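Glycolipid-binding domain-containing protein (Pseudomonas aeruginosa, PDB 2H1T) is of unknown function but may bind glycolipids and take part in their metabolism. Local coordinates at residues A[100-106]-A[129-135]; A[48-54]-A[105-111]. All blocks are in the same frame, centred on the assembly; numbering follows the deposited sequence.

Contact 1 of 2, residues A[100-106]-A[129-135]; sequences CLDIDIW and IRALYIE
Two neighbouring parallel strands pair here at one border of the mixed sheet, where strand 102-106 is outermost and 126-135 lies next to it. From Ile103 to Trp106 and from Ile129 to Glu135 the backbone is extended, while Leu101 (psi -23°) breaks the line before the strand; the short axes diverge by 36° with a closest approach of 4.5 Å. The register sets Ile103 beside Leu132, Asp104 beside Tyr133, Ile105 beside Ile134 and Trp106 beside Glu135 (CA-CA 4.6–4.9 Å). Leu132 N donates to Asp102 O (2.7 Å) and Ile134 N to Asp104 O (2.8 Å); Asp104 N and Trp106 N return bonds to Leu132 O (2.9 Å) and Ile134 O (3.0 Å). Before the first rung, a water bridges Leu101 N (3.1 Å), Asp102 OD2 (2.7 Å) and Arg130 O (2.6 Å); Asp102 OD2 also forms a salt bridge with Arg118 of helix 113-119. On one face Ile103 CD1 meets Ile134 CD1 (3.7 Å). On the other, Tyr133 (chi1 t) reaches Trp106 CB with OH (3.4 Å) and donates from OH to Glu135 OE1 (2.8 Å). With helix 113-119 between the strands in sequence, this is a beta-alpha-beta unit.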
loop_
_atom_site.group_PDB
_atom_site.type_symbol
_atom_site.label_atom_id
_atom_site.label_comp_id
_atom_site.label_asym_id
_atom_site.label_seq_id
_atom_site.Cartn_x
_atom_site.Cartn_y
_atom_site.Cartn_z
ATOM N N CYS A 100 1.164 -12.100 -28.975
ATOM C CA CYS A 100 1.018 -12.392 -27.550
ATOM C C CYS A 100 -0.356 -12.966 -27.276
ATOM O O CYS A 100 -1.353 -12.370 -27.640
ATOM C CB CYS A 100 1.179 -11.111 -26.704
ATOM S SG CYS A 100 2.829 -10.457 -26.727
ATOM N N LEU A 101 -0.405 -14.136 -26.649
ATOM C CA LEU A 101 -1.673 -14.757 -26.230
ATOM C C LEU A 101 -1.962 -14.626 -24.715
ATOM O O LEU A 101 -3.128 -14.774 -24.296
ATOM C CB LEU A 101 -1.639 -16.258 -26.565
ATOM C CG LEU A 101 -1.407 -16.619 -28.040
ATOM C CD1 LEU A 101 -1.396 -18.134 -28.224
ATOM C CD2 LEU A 101 -2.430 -15.980 -28.911
ATOM N N ASP A 102 -0.898 -14.430 -23.910
ATOM C CA ASP A 102 -0.982 -14.400 -22.451
ATOM C C ASP A 102 -0.372 -13.082 -21.949
ATOM O O ASP A 102 0.534 -12.503 -22.586
ATOM C CB ASP A 102 -0.264 -15.575 -21.795
ATOM C CG ASP A 102 -0.510 -16.869 -22.498
ATOM O OD1 ASP A 102 -1.656 -17.422 -22.423
ATOM O OD2 ASP A 102 0.442 -17.317 -23.167
ATOM N N ILE A 103 -0.885 -12.632 -20.822
ATOM C CA ILE A 103 -0.330 -11.498 -20.090
ATOM C C ILE A 103 0.519 -12.059 -18.931
ATOM O O ILE A 103 0.220 -13.125 -18.391
ATOM C CB ILE A 103 -1.457 -10.557 -19.567
ATOM C CG1 ILE A 103 -1.896 -9.606 -20.673
ATOM C CG2 ILE A 103 -1.006 -9.679 -18.418
ATOM C CD1 ILE A 103 -2.953 -8.563 -20.201
ATOM N N ASP A 104 1.578 -11.335 -18.595
ATOM C CA ASP A 104 2.404 -11.586 -17.417
ATOM C C ASP A 104 2.534 -10.241 -16.695
ATOM O O ASP A 104 3.089 -9.271 -17.230
ATOM C CB ASP A 104 3.764 -12.140 -17.843
ATOM C CG ASP A 104 4.716 -12.386 -16.673
ATOM O OD1 ASP A 104 4.391 -12.051 -15.490
ATOM O OD2 ASP A 104 5.833 -12.915 -16.943
ATOM N N ILE A 105 1.983 -10.187 -15.494
ATOM C CA ILE A 105 1.979 -8.961 -14.672
ATOM C C ILE A 105 3.052 -9.202 -13.633
ATOM O O ILE A 105 3.027 -10.236 -12.972
ATOM C CB ILE A 105 0.640 -8.795 -13.896
ATOM C CG1 ILE A 105 -0.556 -8.523 -14.830
ATOM C CG2 ILE A 105 0.771 -7.656 -12.889
ATOM C CD1 ILE A 105 -1.899 -8.977 -14.277
ATOM N N TRP A 106 3.936 -8.224 -13.441
ATOM C CA TRP A 106 4.857 -8.167 -12.273
ATOM C C TRP A 106 4.286 -7.098 -11.343
ATOM O O TRP A 106 3.907 -6.022 -11.801
ATOM C CB TRP A 106 6.304 -7.769 -12.670
ATOM C CG TRP A 106 7.140 -7.392 -11.481
ATOM C CD1 TRP A 106 7.378 -6.121 -10.968
ATOM C CD2 TRP A 106 7.811 -8.302 -10.590
ATOM N NE1 TRP A 106 8.133 -6.214 -9.805
ATOM C CE2 TRP A 106 8.421 -7.532 -9.565
ATOM C CE3 TRP A 106 7.921 -9.693 -10.542
ATOM C CZ2 TRP A 106 9.152 -8.113 -8.529
ATOM C CZ3 TRP A 106 8.658 -10.269 -9.505
ATOM C CH2 TRP A 106 9.257 -9.477 -8.519
ATOM N N ILE A 129 6.716 -19.178 -25.643
ATOM C CA ILE A 129 5.562 -18.327 -25.825
ATOM C C ILE A 129 6.048 -16.893 -25.963
ATOM O O ILE A 129 7.214 -16.593 -25.677
ATOM C CB ILE A 129 4.523 -18.466 -24.661
ATOM C CG1 ILE A 129 5.035 -17.781 -23.384
ATOM C CG2 ILE A 129 4.222 -19.947 -24.353
ATOM C CD1 ILE A 129 4.026 -17.631 -22.295
ATOM N N ARG A 130 5.153 -16.054 -26.469
ATOM C CA ARG A 130 5.302 -14.613 -26.483
ATOM C C ARG A 130 4.290 -14.005 -25.508
ATOM O O ARG A 130 3.064 -14.003 -25.731
ATOM C CB ARG A 130 5.186 -14.084 -27.913
ATOM C CG ARG A 130 5.483 -12.590 -28.045
ATOM C CD ARG A 130 5.261 -12.047 -29.479
ATOM N NE ARG A 130 6.196 -12.637 -30.408
ATOM C CZ ARG A 130 7.500 -12.339 -30.461
ATOM N NH1 ARG A 130 8.055 -11.410 -29.659
ATOM N NH2 ARG A 130 8.279 -12.986 -31.323
ATOM N N ALA A 131 4.797 -13.554 -24.364
ATOM C CA ALA A 131 3.949 -13.042 -23.325
ATOM C C ALA A 131 3.872 -11.529 -23.401
ATOM O O ALA A 131 4.850 -10.858 -23.727
ATOM C CB ALA A 131 4.483 -13.456 -21.928
ATOM N N LEU A 132 2.719 -10.966 -23.095
ATOM C CA LEU A 132 2.633 -9.499 -22.950
ATOM C C LEU A 132 2.957 -9.092 -21.507
ATOM O O LEU A 132 2.163 -9.262 -20.586
ATOM C CB LEU A 132 1.265 -8.986 -23.440
ATOM C CG LEU A 132 1.051 -7.500 -23.424
ATOM C CD1 LEU A 132 2.089 -6.788 -24.350
ATOM C CD2 LEU A 132 -0.404 -7.176 -23.874
ATOM N N TYR A 133 4.165 -8.575 -21.312
ATOM C CA TYR A 133 4.720 -8.369 -19.971
ATOM C C TYR A 133 4.361 -6.950 -19.567
ATOM O O TYR A 133 4.690 -5.982 -20.277
ATOM C CB TYR A 133 6.221 -8.534 -19.990
ATOM C CG TYR A 133 6.895 -8.196 -18.671
ATOM C CD1 TYR A 133 6.725 -9.024 -17.546
ATOM C CD2 TYR A 133 7.715 -7.073 -18.543
ATOM C CE1 TYR A 133 7.347 -8.741 -16.325
ATOM C CE2 TYR A 133 8.333 -6.795 -17.323
ATOM C CZ TYR A 133 8.145 -7.624 -16.228
ATOM O OH TYR A 133 8.770 -7.286 -15.029
ATOM N N ILE A 134 3.695 -6.833 -18.424
ATOM C CA ILE A 134 3.211 -5.539 -17.893
ATOM C C ILE A 134 3.716 -5.454 -16.448
ATOM O O ILE A 134 3.308 -6.226 -15.584
ATOM C CB ILE A 134 1.655 -5.471 -17.914
ATOM C CG1 ILE A 134 1.145 -5.826 -19.303
ATOM C CG2 ILE A 134 1.151 -4.042 -17.482
ATOM C CD1 ILE A 134 -0.359 -6.075 -19.415
ATOM N N GLU A 135 4.624 -4.516 -16.225
ATOM C CA GLU A 135 5.283 -4.323 -14.939
ATOM C C GLU A 135 4.638 -3.163 -14.225
ATOM O O GLU A 135 4.696 -2.013 -14.706
ATOM C CB GLU A 135 6.769 -4.097 -15.176
ATOM C CG GLU A 135 7.630 -4.117 -13.982
ATOM C CD GLU A 135 9.100 -3.858 -14.348
ATOM O OE1 GLU A 135 9.720 -4.687 -15.071
ATOM O OE2 GLU A 135 9.626 -2.831 -13.886
HETATM O O HOH W 1 1.555 -16.093 -25.342
#

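Contact 2 of 2, residues A[48-54]-A[105-111]. With EDO (1,2-ethanediol), chain D.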
loop_
_atom_site.group_PDB
_atom_site.type_symbol
_atom_site.label_atom_id
_atom_site.label_comp_id
_atom_site.label_asym_id
_atom_site.label_seq_id
_atom_site.Cartn_x
_atom_site.Cartn_y
_atom_site.Cartn_z
ATOM N N LEU A 48 -2.321 -1.642 -7.000
ATOM C CA LEU A 48 -2.785 -2.035 -8.320
ATOM C C LEU A 48 -4.060 -2.850 -8.129
ATOM O O LEU A 48 -4.085 -3.819 -7.367
ATOM C CB LEU A 48 -1.737 -2.910 -9.019
ATOM C CG LEU A 48 -2.189 -3.446 -10.393
ATOM C CD1 LEU A 48 -2.408 -2.306 -11.351
ATOM C CD2 LEU A 48 -1.171 -4.386 -10.970
ATOM N N ASP A 49 -5.112 -2.454 -8.816
ATOM C CA ASP A 49 -6.366 -3.220 -8.900
ATOM C C ASP A 49 -6.465 -3.673 -10.337
ATOM O O ASP A 49 -6.243 -2.893 -11.243
ATOM C CB ASP A 49 -7.583 -2.341 -8.558
ATOM C CG ASP A 49 -7.573 -1.841 -7.122
ATOM O OD1 ASP A 49 -7.198 -2.591 -6.220
ATOM O OD2 ASP A 49 -7.942 -0.664 -6.896
ATOM N N TYR A 50 -6.742 -4.945 -10.571
ATOM C CA TYR A 50 -6.887 -5.378 -11.932
ATOM C C TYR A 50 -7.923 -6.462 -12.101
ATOM O O TYR A 50 -8.253 -7.172 -11.154
ATOM C CB TYR A 50 -5.529 -5.803 -12.501
ATOM C CG TYR A 50 -4.961 -7.140 -12.002
ATOM C CD1 TYR A 50 -5.346 -8.373 -12.567
ATOM C CD2 TYR A 50 -3.944 -7.175 -11.042
ATOM C CE1 TYR A 50 -4.793 -9.578 -12.104
ATOM C CE2 TYR A 50 -3.360 -8.383 -10.626
ATOM C CZ TYR A 50 -3.789 -9.568 -11.169
ATOM O OH TYR A 50 -3.203 -10.750 -10.737
ATOM N N ARG A 51 -8.420 -6.567 -13.318
ATOM C CA ARG A 51 -9.351 -7.634 -13.651
ATOM C C ARG A 51 -8.951 -8.226 -14.978
ATOM O O ARG A 51 -8.714 -7.480 -15.934
ATOM C CB ARG A 51 -10.792 -7.091 -13.672
ATOM C CG ARG A 51 -11.847 -8.130 -14.173
ATOM C CD ARG A 51 -13.285 -7.575 -14.223
ATOM N NE ARG A 51 -13.433 -6.381 -15.065
ATOM C CZ ARG A 51 -13.643 -6.375 -16.386
ATOM N NH1 ARG A 51 -13.707 -7.514 -17.095
ATOM N NH2 ARG A 51 -13.780 -5.206 -17.013
ATOM N N LEU A 52 -8.870 -9.553 -15.026
ATOM C CA LEU A 52 -8.622 -10.286 -16.262
ATOM C C LEU A 52 -9.805 -11.163 -16.604
ATOM O O LEU A 52 -10.484 -11.697 -15.720
ATOM C CB LEU A 52 -7.354 -11.155 -16.155
ATOM C CG LEU A 52 -6.088 -10.436 -15.672
ATOM C CD1 LEU A 52 -4.923 -11.446 -15.542
ATOM C CD2 LEU A 52 -5.761 -9.246 -16.588
ATOM N N ARG A 53 -10.062 -11.287 -17.902
ATOM C CA ARG A 53 -11.121 -12.147 -18.389
ATOM C C ARG A 53 -10.554 -12.942 -19.558
ATOM O O ARG A 53 -9.859 -12.391 -20.412
ATOM C CB ARG A 53 -12.348 -11.330 -18.791
ATOM C CG ARG A 53 -13.491 -12.150 -19.403
ATOM C CD ARG A 53 -14.748 -11.302 -19.745
ATOM N NE ARG A 53 -14.454 -10.290 -20.760
ATOM C CZ ARG A 53 -14.368 -10.529 -22.066
ATOM N NH1 ARG A 53 -14.550 -11.750 -22.545
ATOM N NH2 ARG A 53 -14.096 -9.544 -22.905
ATOM N N TRP A 54 -10.858 -14.232 -19.592
ATOM C CA TRP A 54 -10.302 -15.135 -20.632
ATOM C C TRP A 54 -11.392 -16.008 -21.197
ATOM O O TRP A 54 -12.508 -15.994 -20.672
ATOM C CB TRP A 54 -9.193 -15.996 -20.046
ATOM C CG TRP A 54 -9.551 -16.703 -18.802
ATOM C CD1 TRP A 54 -10.044 -17.964 -18.697
ATOM C CD2 TRP A 54 -9.447 -16.192 -17.459
ATOM N NE1 TRP A 54 -10.250 -18.282 -17.380
ATOM C CE2 TRP A 54 -9.864 -17.227 -16.595
ATOM C CE3 TRP A 54 -8.948 -14.996 -16.898
ATOM C CZ2 TRP A 54 -9.867 -17.089 -15.206
ATOM C CZ3 TRP A 54 -8.929 -14.867 -15.504
ATOM C CH2 TRP A 54 -9.421 -15.897 -14.675
ATOM N N ILE A 105 1.983 -10.187 -15.494
ATOM C CA ILE A 105 1.979 -8.961 -14.672
ATOM C C ILE A 105 3.052 -9.202 -13.633
ATOM O O ILE A 105 3.027 -10.236 -12.972
ATOM C CB ILE A 105 0.640 -8.795 -13.896
ATOM C CG1 ILE A 105 -0.556 -8.523 -14.830
ATOM C CG2 ILE A 105 0.771 -7.656 -12.889
ATOM C CD1 ILE A 105 -1.899 -8.977 -14.277
ATOM N N TRP A 106 3.936 -8.224 -13.441
ATOM C CA TRP A 106 4.857 -8.167 -12.273
ATOM C C TRP A 106 4.286 -7.098 -11.343
ATOM O O TRP A 106 3.907 -6.022 -11.801
ATOM C CB TRP A 106 6.304 -7.769 -12.670
ATOM C CG TRP A 106 7.140 -7.392 -11.481
ATOM C CD1 TRP A 106 7.378 -6.121 -10.968
ATOM C CD2 TRP A 106 7.811 -8.302 -10.590
ATOM N NE1 TRP A 106 8.133 -6.214 -9.805
ATOM C CE2 TRP A 106 8.421 -7.532 -9.565
ATOM C CE3 TRP A 106 7.921 -9.693 -10.542
ATOM C CZ2 TRP A 106 9.152 -8.113 -8.529
ATOM C CZ3 TRP A 106 8.658 -10.269 -9.505
ATOM C CH2 TRP A 106 9.257 -9.477 -8.519
ATOM N N PRO A 107 4.279 -7.352 -10.037
ATOM C CA PRO A 107 4.661 -8.577 -9.345
ATOM C C PRO A 107 3.484 -9.477 -9.008
ATOM O O PRO A 107 2.832 -9.295 -7.973
ATOM C CB PRO A 107 5.292 -8.025 -8.065
ATOM C CG PRO A 107 4.573 -6.784 -7.792
ATOM C CD PRO A 107 4.058 -6.242 -9.078
ATOM N N SER A 108 3.230 -10.486 -9.841
ATOM C CA SER A 108 2.151 -11.430 -9.517
ATOM C C SER A 108 2.418 -12.827 -10.018
ATOM O O SER A 108 2.614 -13.049 -11.209
ATOM C CB SER A 108 0.797 -10.976 -10.036
ATOM O OG SER A 108 -0.214 -11.963 -9.814
ATOM N N PRO A 109 2.318 -13.811 -9.117
ATOM C CA PRO A 109 2.488 -15.177 -9.633
ATOM C C PRO A 109 1.184 -15.757 -10.195
ATOM O O PRO A 109 1.155 -16.893 -10.742
ATOM C CB PRO A 109 2.955 -15.931 -8.392
ATOM C CG PRO A 109 2.247 -15.281 -7.313
ATOM C CD PRO A 109 2.160 -13.803 -7.651
ATOM N N PHE A 110 0.107 -14.984 -10.111
ATOM C CA PHE A 110 -1.158 -15.425 -10.749
ATOM C C PHE A 110 -0.971 -15.748 -12.214
ATOM O O PHE A 110 -1.432 -16.802 -12.693
ATOM C CB PHE A 110 -2.285 -14.413 -10.621
ATOM C CG PHE A 110 -3.549 -14.821 -11.349
ATOM C CD1 PHE A 110 -4.122 -16.096 -11.151
ATOM C CD2 PHE A 110 -4.173 -13.964 -12.188
ATOM C CE1 PHE A 110 -5.274 -16.489 -11.810
ATOM C CE2 PHE A 110 -5.331 -14.362 -12.855
ATOM C CZ PHE A 110 -5.875 -15.617 -12.667
ATOM N N THR A 111 -0.285 -14.857 -12.929
ATOM C CA THR A 111 -0.297 -14.941 -14.381
ATOM C C THR A 111 0.438 -16.147 -14.972
ATOM O O THR A 111 0.206 -16.507 -16.111
ATOM C CB THR A 111 0.175 -13.619 -15.031
ATOM O OG1 THR A 111 1.486 -13.246 -14.556
ATOM C CG2 THR A 111 -0.836 -12.514 -14.724
HETATM C C1 EDO D . -10.243 -2.593 -11.312
HETATM O O1 EDO D . -9.434 -2.667 -12.487
HETATM C C2 EDO D . -11.257 -3.732 -11.301
HETATM O O2 EDO D . -11.480 -4.239 -9.963
#
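The buried space between the protein's two sheets is bridged here: strand 45-54 of the antiparallel sheet faces the end of strand 102-106 and the turn that follows it. The backbones stay apart, with nearest CA pairs of about 10 Å (Tyr50 to Ile105 9.9 Å, Leu52 to Thr111 9.7 Å), so side chains make the contact. Leu48, Tyr50, Leu52 and Trp54, every second residue of the strand, point their CA-to-CB bonds toward the other segment, whereas Asp49, Arg51 and Arg53 are out of its reach. Ile105 CD1 lies over the face of the Tyr50 ring, 3.7 Å from its centroid and 14° off the ring normal, a CH-pi contact; it also meets Leu52 CD1 at 4.1 Å. These side chains fill the space between the six-stranded antiparallel sheet and the mixed sheet, where 102-106 is the outermost strand within this chain. Phe110 continues the layer: the edge of its ring receives Leu52 CD1 on CE2 (4.0 Å) and Trp54 CH2 on CZ (4.1 Å), and its CD2 stands 3.7 Å from Tyr50 OH. Phe114 of helix 113-119 meets both Phe110 and Trp54 edge-to-face.

A cis peptide bond before Pro107 helps turn the chain back after the strand. Beyond it, Ser108 OG accepts from Phe110 N (3.1 Å), forming an ST turn, and Ile105 N donates to Thr111 OG1 (3.2 Å), tying the end of the turn to the strand. Glu22 of strand 16-26 takes up the polar ends inside this apolar setting, hydrogen-bonding Tyr50 OH through OE2 and Ser108 OG through OE1. From the second subunit, Trp10 packs on Pro109 and Phe110.

How the contacts relate
Strand 102-106 serves both contacts, which share Ile105 and Trp106 and have centres 10 Å apart. Contact 1 is pairing within a sheet, carried by main-chain hydrogen bonds and only partly buried; contact 2 lies between sheets, is fully buried and relies on apolar and aromatic side chains. Ile105 belongs to both: its backbone follows the parallel register while its side chain enters the interior. Thr111 brings the two together, with OG1 3.3 Å from Asp104 OD1 and CB 3.4 Å from Ile103 O. Trp106, on the other face from Ile105, hydrogen-bonds Glu40 through its indole nitrogen and meets the ring of Trp14 of the second subunit.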